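Local coordinates for protein Per a 4 allergen (Periplaneta americana, PDB 3EBW) that is a major cockroach allergen recognised by IgE and, as a lipocalin-like beta-barrel protein, probably binds small hydrophobic ligands, at residues T16-T21 with V98-Q103; S93-V98 with L120-S125. All coordinates share one frame; numbering follows the deposited sequence.

Contact 1 of 2, residues T16-T21 with V98-Q103. Unlike the reference sequence in segment 98-103: Val98 (reference Ile).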
loop_
_atom_site.group_PDB
_atom_site.type_symbol
_atom_site.label_atom_id
_atom_site.label_comp_id
_atom_site.label_asym_id
_atom_site.label_seq_id
_atom_site.Cartn_x
_atom_site.Cartn_y
_atom_site.Cartn_z
ATOM N N THR A 16 -27.512 -7.934 -11.396
ATOM C CA THR A 16 -27.804 -9.039 -12.273
ATOM C C THR A 16 -26.934 -8.854 -13.499
ATOM O O THR A 16 -26.490 -9.822 -14.095
ATOM C CB THR A 16 -29.278 -9.044 -12.658
ATOM O OG1 THR A 16 -30.060 -8.801 -11.485
ATOM C CG2 THR A 16 -29.668 -10.396 -13.224
ATOM N N LYS A 17 -26.685 -7.602 -13.866
ATOM C CA LYS A 17 -25.839 -7.290 -15.014
ATOM C C LYS A 17 -24.365 -7.365 -14.612
ATOM O O LYS A 17 -23.471 -7.199 -15.444
ATOM C CB LYS A 17 -26.137 -5.883 -15.533
ATOM C CG LYS A 17 -27.412 -5.736 -16.345
ATOM C CD LYS A 17 -27.552 -4.294 -16.818
ATOM C CE LYS A 17 -28.754 -4.071 -17.703
ATOM N NZ LYS A 17 -28.945 -2.610 -17.904
ATOM N N TYR A 18 -24.121 -7.605 -13.328
ATOM C CA TYR A 18 -22.770 -7.688 -12.800
ATOM C C TYR A 18 -22.314 -9.129 -12.787
ATOM O O TYR A 18 -21.201 -9.436 -12.382
ATOM C CB TYR A 18 -22.732 -7.140 -11.380
ATOM C CG TYR A 18 -21.352 -6.706 -10.966
ATOM C CD1 TYR A 18 -20.785 -5.544 -11.484
ATOM C CD2 TYR A 18 -20.593 -7.478 -10.089
ATOM C CE1 TYR A 18 -19.505 -5.166 -11.145
ATOM C CE2 TYR A 18 -19.318 -7.111 -9.746
ATOM C CZ TYR A 18 -18.768 -5.953 -10.276
ATOM O OH TYR A 18 -17.468 -5.608 -9.962
ATOM N N VAL A 19 -23.202 -10.021 -13.203
ATOM C CA VAL A 19 -22.894 -11.438 -13.251
ATOM C C VAL A 19 -21.593 -11.644 -14.018
ATOM O O VAL A 19 -21.210 -10.809 -14.835
ATOM C CB VAL A 19 -24.062 -12.228 -13.922
ATOM C CG1 VAL A 19 -23.528 -13.399 -14.740
ATOM C CG2 VAL A 19 -25.020 -12.748 -12.841
ATOM N N GLY A 20 -20.905 -12.744 -13.739
ATOM C CA GLY A 20 -19.665 -13.007 -14.438
ATOM C C GLY A 20 -18.382 -13.064 -13.612
ATOM O O GLY A 20 -18.407 -13.185 -12.383
ATOM N N THR A 21 -17.250 -12.988 -14.315
ATOM C CA THR A 21 -15.930 -13.059 -13.697
ATOM C C THR A 21 -15.172 -11.759 -13.824
ATOM O O THR A 21 -14.819 -11.333 -14.922
ATOM C CB THR A 21 -15.093 -14.175 -14.326
ATOM O OG1 THR A 21 -15.709 -15.436 -14.039
ATOM C CG2 THR A 21 -13.677 -14.172 -13.762
ATOM N N VAL A 98 -18.770 2.387 -7.067
ATOM C CA VAL A 98 -18.331 3.697 -7.541
ATOM C C VAL A 98 -18.519 3.948 -9.039
ATOM O O VAL A 98 -18.794 5.080 -9.453
ATOM C CB VAL A 98 -16.869 3.911 -7.178
ATOM C CG1 VAL A 98 -16.356 5.231 -7.746
ATOM C CG2 VAL A 98 -16.727 3.863 -5.674
ATOM N N GLY A 99 -18.373 2.906 -9.852
ATOM C CA GLY A 99 -18.543 3.075 -11.280
ATOM C C GLY A 99 -18.298 1.831 -12.113
ATOM O O GLY A 99 -17.298 1.138 -11.938
ATOM N N THR A 100 -19.206 1.539 -13.036
ATOM C CA THR A 100 -19.029 0.376 -13.890
ATOM C C THR A 100 -19.854 0.399 -15.188
ATOM O O THR A 100 -20.858 1.095 -15.293
ATOM C CB THR A 100 -19.362 -0.900 -13.136
ATOM O OG1 THR A 100 -19.105 -2.014 -13.994
ATOM C CG2 THR A 100 -20.840 -0.918 -12.721
ATOM N N ASP A 101 -19.416 -0.366 -16.178
ATOM C CA ASP A 101 -20.136 -0.448 -17.433
ATOM C C ASP A 101 -20.551 -1.902 -17.616
ATOM O O ASP A 101 -20.929 -2.328 -18.705
ATOM C CB ASP A 101 -19.254 0.007 -18.595
ATOM C CG ASP A 101 -18.181 -1.003 -18.955
ATOM O OD1 ASP A 101 -17.462 -0.745 -19.939
ATOM O OD2 ASP A 101 -18.050 -2.044 -18.276
ATOM N N TYR A 102 -20.467 -2.650 -16.523
ATOM C CA TYR A 102 -20.813 -4.060 -16.478
ATOM C C TYR A 102 -20.107 -4.944 -17.472
ATOM O O TYR A 102 -20.460 -6.115 -17.576
ATOM C CB TYR A 102 -22.322 -4.295 -16.633
ATOM C CG TYR A 102 -23.177 -3.587 -15.616
ATOM C CD1 TYR A 102 -23.601 -2.281 -15.835
ATOM C CD2 TYR A 102 -23.546 -4.205 -14.428
ATOM C CE1 TYR A 102 -24.368 -1.606 -14.902
ATOM C CE2 TYR A 102 -24.316 -3.533 -13.488
ATOM C CZ TYR A 102 -24.717 -2.232 -13.737
ATOM O OH TYR A 102 -25.413 -1.514 -12.812
ATOM N N GLN A 103 -19.131 -4.427 -18.213
ATOM C CA GLN A 103 -18.420 -5.290 -19.149
ATOM C C GLN A 103 -17.122 -4.766 -19.738
ATOM O O GLN A 103 -16.937 -4.796 -20.946
ATOM C CB GLN A 103 -19.368 -5.754 -20.266
ATOM C CG GLN A 103 -19.912 -7.170 -20.004
ATOM C CD GLN A 103 -21.022 -7.599 -20.944
ATOM O OE1 GLN A 103 -20.834 -7.667 -22.158
ATOM N NE2 GLN A 103 -22.187 -7.904 -20.380
#
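Thr100 OG1, at the edge of the Tyr18 ring and 4.3 Å from Tyr18 CE1, is held by two hydrogen bonds along its own loop: it accepts the backbone N-H of Tyr102, N to OG1 2.9 Å with an N-H...O angle of 158°, and pairs with Tyr105 O. The first bond closes an ST turn. One residue on, Asp101 OD2 accepts Gln103 N, 2.6 Å away and from above the carboxylate plane, closing an Asx turn. Together they shape the Thr-Asp-Tyr sequence, matching the motif that lipocalins carry where the sixth strand turns into the seventh, while residues 16-21 end in the first two residues of the Gly-X-Trp motif, completed by Trp22, at the closed end of the barrel.

Tyr102 makes most of the contact between the two. Its ring lies between its own loop and Lys17: Thr100 CG2 sits 4.1 Å above the centre of one face, and from the opposite side comes the CB of Lys17, 3.3 Å from Tyr102 CD2. Lys17 then runs on extended, carrying NZ to 6.0 Å from the ring centroid and 23° off its normal, so any cation-pi attraction is weak at most. Tyr18 meets the same ring at its edge, its CA near the ring plane and its CD1 4.3 Å from Tyr102 CD2.

Both tyrosine hydroxyls are bound outside the contact, that of Tyr102 to Asp14 N and that of Tyr18 to Ser106 OG, while the Tyr18 ring stacks with Trp22. No hydrogen bond joins the two segments directly. Cohesion here therefore comes from van der Waals packing around a tyrosine ring, whose position is set at the backbone end by the ST turn and at the hydroxyl end by the chain just before Thr16.

Contact 2 of 2, residues S93-V98 with L120-S125. Unlike the reference sequence in segment 93-98: Val98 (reference Ile).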
loop_
_atom_site.group_PDB
_atom_site.type_symbol
_atom_site.label_atom_id
_atom_site.label_comp_id
_atom_site.label_asym_id
_atom_site.label_seq_id
_atom_site.Cartn_x
_atom_site.Cartn_y
_atom_site.Cartn_z
ATOM N N SER A 93 -21.183 -7.440 5.060
ATOM C CA SER A 93 -20.412 -6.264 4.659
ATOM C C SER A 93 -21.126 -5.480 3.547
ATOM O O SER A 93 -21.795 -6.080 2.713
ATOM C CB SER A 93 -19.024 -6.680 4.191
ATOM O OG SER A 93 -19.124 -7.557 3.088
ATOM N N THR A 94 -21.003 -4.148 3.549
ATOM C CA THR A 94 -21.626 -3.300 2.516
ATOM C C THR A 94 -20.546 -2.638 1.685
ATOM O O THR A 94 -19.599 -2.137 2.227
ATOM C CB THR A 94 -22.504 -2.183 3.116
ATOM O OG1 THR A 94 -23.568 -2.767 3.865
ATOM C CG2 THR A 94 -23.105 -1.317 2.017
ATOM N N TYR A 95 -20.726 -2.638 0.370
ATOM C CA TYR A 95 -19.793 -2.072 -0.606
ATOM C C TYR A 95 -20.490 -1.076 -1.551
ATOM O O TYR A 95 -21.644 -1.294 -1.961
ATOM C CB TYR A 95 -19.218 -3.202 -1.457
ATOM C CG TYR A 95 -18.425 -4.202 -0.677
ATOM C CD1 TYR A 95 -17.064 -4.011 -0.470
ATOM C CD2 TYR A 95 -19.022 -5.330 -0.147
ATOM C CE1 TYR A 95 -16.316 -4.923 0.244
ATOM C CE2 TYR A 95 -18.294 -6.247 0.570
ATOM C CZ TYR A 95 -16.939 -6.043 0.763
ATOM O OH TYR A 95 -16.181 -6.958 1.454
ATOM N N PHE A 96 -19.781 -0.010 -1.917
ATOM C CA PHE A 96 -20.294 1.033 -2.811
ATOM C C PHE A 96 -19.851 0.811 -4.238
ATOM O O PHE A 96 -18.697 0.608 -4.483
ATOM C CB PHE A 96 -19.808 2.398 -2.344
ATOM C CG PHE A 96 -20.311 2.766 -0.997
ATOM C CD1 PHE A 96 -21.325 3.702 -0.851
ATOM C CD2 PHE A 96 -19.836 2.109 0.135
ATOM C CE1 PHE A 96 -21.860 3.967 0.407
ATOM C CE2 PHE A 96 -20.365 2.368 1.390
ATOM C CZ PHE A 96 -21.377 3.298 1.527
HETATM N N MSE A 97 -20.771 0.857 -5.188
HETATM C CA MSE A 97 -20.414 0.670 -6.573
HETATM C C MSE A 97 -20.049 2.036 -7.096
HETATM O O MSE A 97 -20.916 2.773 -7.518
HETATM C CB MSE A 97 -21.602 0.146 -7.346
HETATM C CG MSE A 97 -21.326 -0.006 -8.800
HETATM SE SE MSE A 97 -19.820 -1.183 -9.059
HETATM C CE MSE A 97 -20.754 -2.886 -9.149
ATOM N N VAL A 98 -18.770 2.387 -7.067
ATOM C CA VAL A 98 -18.331 3.697 -7.541
ATOM C C VAL A 98 -18.519 3.948 -9.039
ATOM O O VAL A 98 -18.794 5.080 -9.453
ATOM C CB VAL A 98 -16.869 3.911 -7.178
ATOM C CG1 VAL A 98 -16.356 5.231 -7.746
ATOM C CG2 VAL A 98 -16.727 3.863 -5.674
ATOM N N LEU A 120 -11.051 1.470 0.806
ATOM C CA LEU A 120 -10.301 0.628 -0.117
ATOM C C LEU A 120 -10.973 0.634 -1.480
ATOM O O LEU A 120 -12.178 0.407 -1.574
ATOM C CB LEU A 120 -10.236 -0.823 0.400
ATOM C CG LEU A 120 -9.553 -1.253 1.712
ATOM C CD1 LEU A 120 -8.095 -0.887 1.702
ATOM C CD2 LEU A 120 -10.203 -0.584 2.873
ATOM N N TYR A 121 -10.219 0.899 -2.541
ATOM C CA TYR A 121 -10.814 0.855 -3.886
ATOM C C TYR A 121 -10.291 -0.362 -4.630
ATOM O O TYR A 121 -9.136 -0.713 -4.488
ATOM C CB TYR A 121 -10.505 2.123 -4.697
ATOM C CG TYR A 121 -11.182 3.356 -4.155
ATOM C CD1 TYR A 121 -12.193 3.990 -4.875
ATOM C CD2 TYR A 121 -10.833 3.868 -2.913
ATOM C CE1 TYR A 121 -12.831 5.094 -4.381
ATOM C CE2 TYR A 121 -11.464 4.968 -2.404
ATOM C CZ TYR A 121 -12.467 5.589 -3.144
ATOM O OH TYR A 121 -13.069 6.729 -2.661
ATOM N N TRP A 122 -11.162 -1.006 -5.404
ATOM C CA TRP A 122 -10.801 -2.186 -6.179
ATOM C C TRP A 122 -11.223 -1.930 -7.625
ATOM O O TRP A 122 -12.389 -1.695 -7.913
ATOM C CB TRP A 122 -11.498 -3.420 -5.597
ATOM C CG TRP A 122 -11.001 -3.826 -4.219
ATOM C CD1 TRP A 122 -9.819 -4.448 -3.930
ATOM C CD2 TRP A 122 -11.670 -3.648 -2.949
ATOM N NE1 TRP A 122 -9.705 -4.672 -2.562
ATOM C CE2 TRP A 122 -10.825 -4.189 -1.943
ATOM C CE3 TRP A 122 -12.886 -3.086 -2.567
ATOM C CZ2 TRP A 122 -11.162 -4.186 -0.594
ATOM C CZ3 TRP A 122 -13.216 -3.083 -1.203
ATOM C CH2 TRP A 122 -12.350 -3.630 -0.240
ATOM N N ILE A 123 -10.261 -1.929 -8.535
ATOM C CA ILE A 123 -10.563 -1.680 -9.942
ATOM C C ILE A 123 -10.613 -3.060 -10.565
ATOM O O ILE A 123 -9.693 -3.849 -10.381
ATOM C CB ILE A 123 -9.455 -0.774 -10.600
ATOM C CG1 ILE A 123 -9.564 0.672 -10.083
ATOM C CG2 ILE A 123 -9.633 -0.721 -12.095
ATOM C CD1 ILE A 123 -9.397 0.823 -8.594
ATOM N N ALA A 124 -11.692 -3.364 -11.282
ATOM C CA ALA A 124 -11.865 -4.703 -11.865
ATOM C C ALA A 124 -12.228 -4.782 -13.353
ATOM O O ALA A 124 -12.640 -3.810 -13.962
ATOM C CB ALA A 124 -12.902 -5.472 -11.034
ATOM N N SER A 125 -12.078 -5.962 -13.937
ATOM C CA SER A 125 -12.390 -6.121 -15.345
ATOM C C SER A 125 -12.695 -7.559 -15.737
ATOM O O SER A 125 -12.382 -8.501 -14.994
ATOM C CB SER A 125 -11.230 -5.604 -16.191
ATOM O OG SER A 125 -11.469 -5.840 -17.565
#
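Tyr95 and Trp122 meet in a lipocalin beta-barrel, across strand 106-112, which runs between their two strands and pairs with both. With that strand in the way the backbones stay well apart, the nearest CA atoms, those of Val98 and Tyr121, being 8.8 Å from each other, and no hydrogen bond passes between the segments; side chains alone bridge the gap.

On the side that fits the barrel interior, the six-membered part of the Trp122 indole brings CZ3 to the edge of the Tyr95 ring, close to its plane, with Tyr95 CE1 3.9 Å from Trp122 CZ3. The two rings cross obliquely rather than stacking. With CG beside the backbone N (chi1 -68°), the Trp122 indole swings toward strand 93-100, although its CB does not point there. Leu120 CB covers part of one indole face, 3.5 Å above the plane and toward its rim. At the other end of the indole, NE1 makes a weak hydrogen bond with Glu33 OE2, and a polyether molecule, probably from the crystallisation liquor, lies about 3 Å from the Trp122 side chain at its nearest atoms, consistent with a ligand pocket here.

The second pair lies on the reverse side of the sheet. Val98 and Tyr121 both pack on Ile107 of the intervening strand, and Val98 CG2 reaches the Tyr121 ring obliquely, 4.3 Å from CE1.

The two contacts have centres 11 Å apart and share Val98 on strand 93-100, which gives its end to contact 1 and most of its length to contact 2. They touch directly where Tyr18 packs on Met97. Their other strands, 20-27 and 119-125, are neighbours in the same antiparallel sheet, which curls into the barrel. Along the chain the segments alternate: 16-21, 93-98, 98-103, 120-125. Contact 1 joins the entry to the first strand with a turn at the closed end of the barrel, while contact 2 lies further up the wall, nearer the centre of the chain, so one strand links the barrel floor to what is probably the ligand cavity.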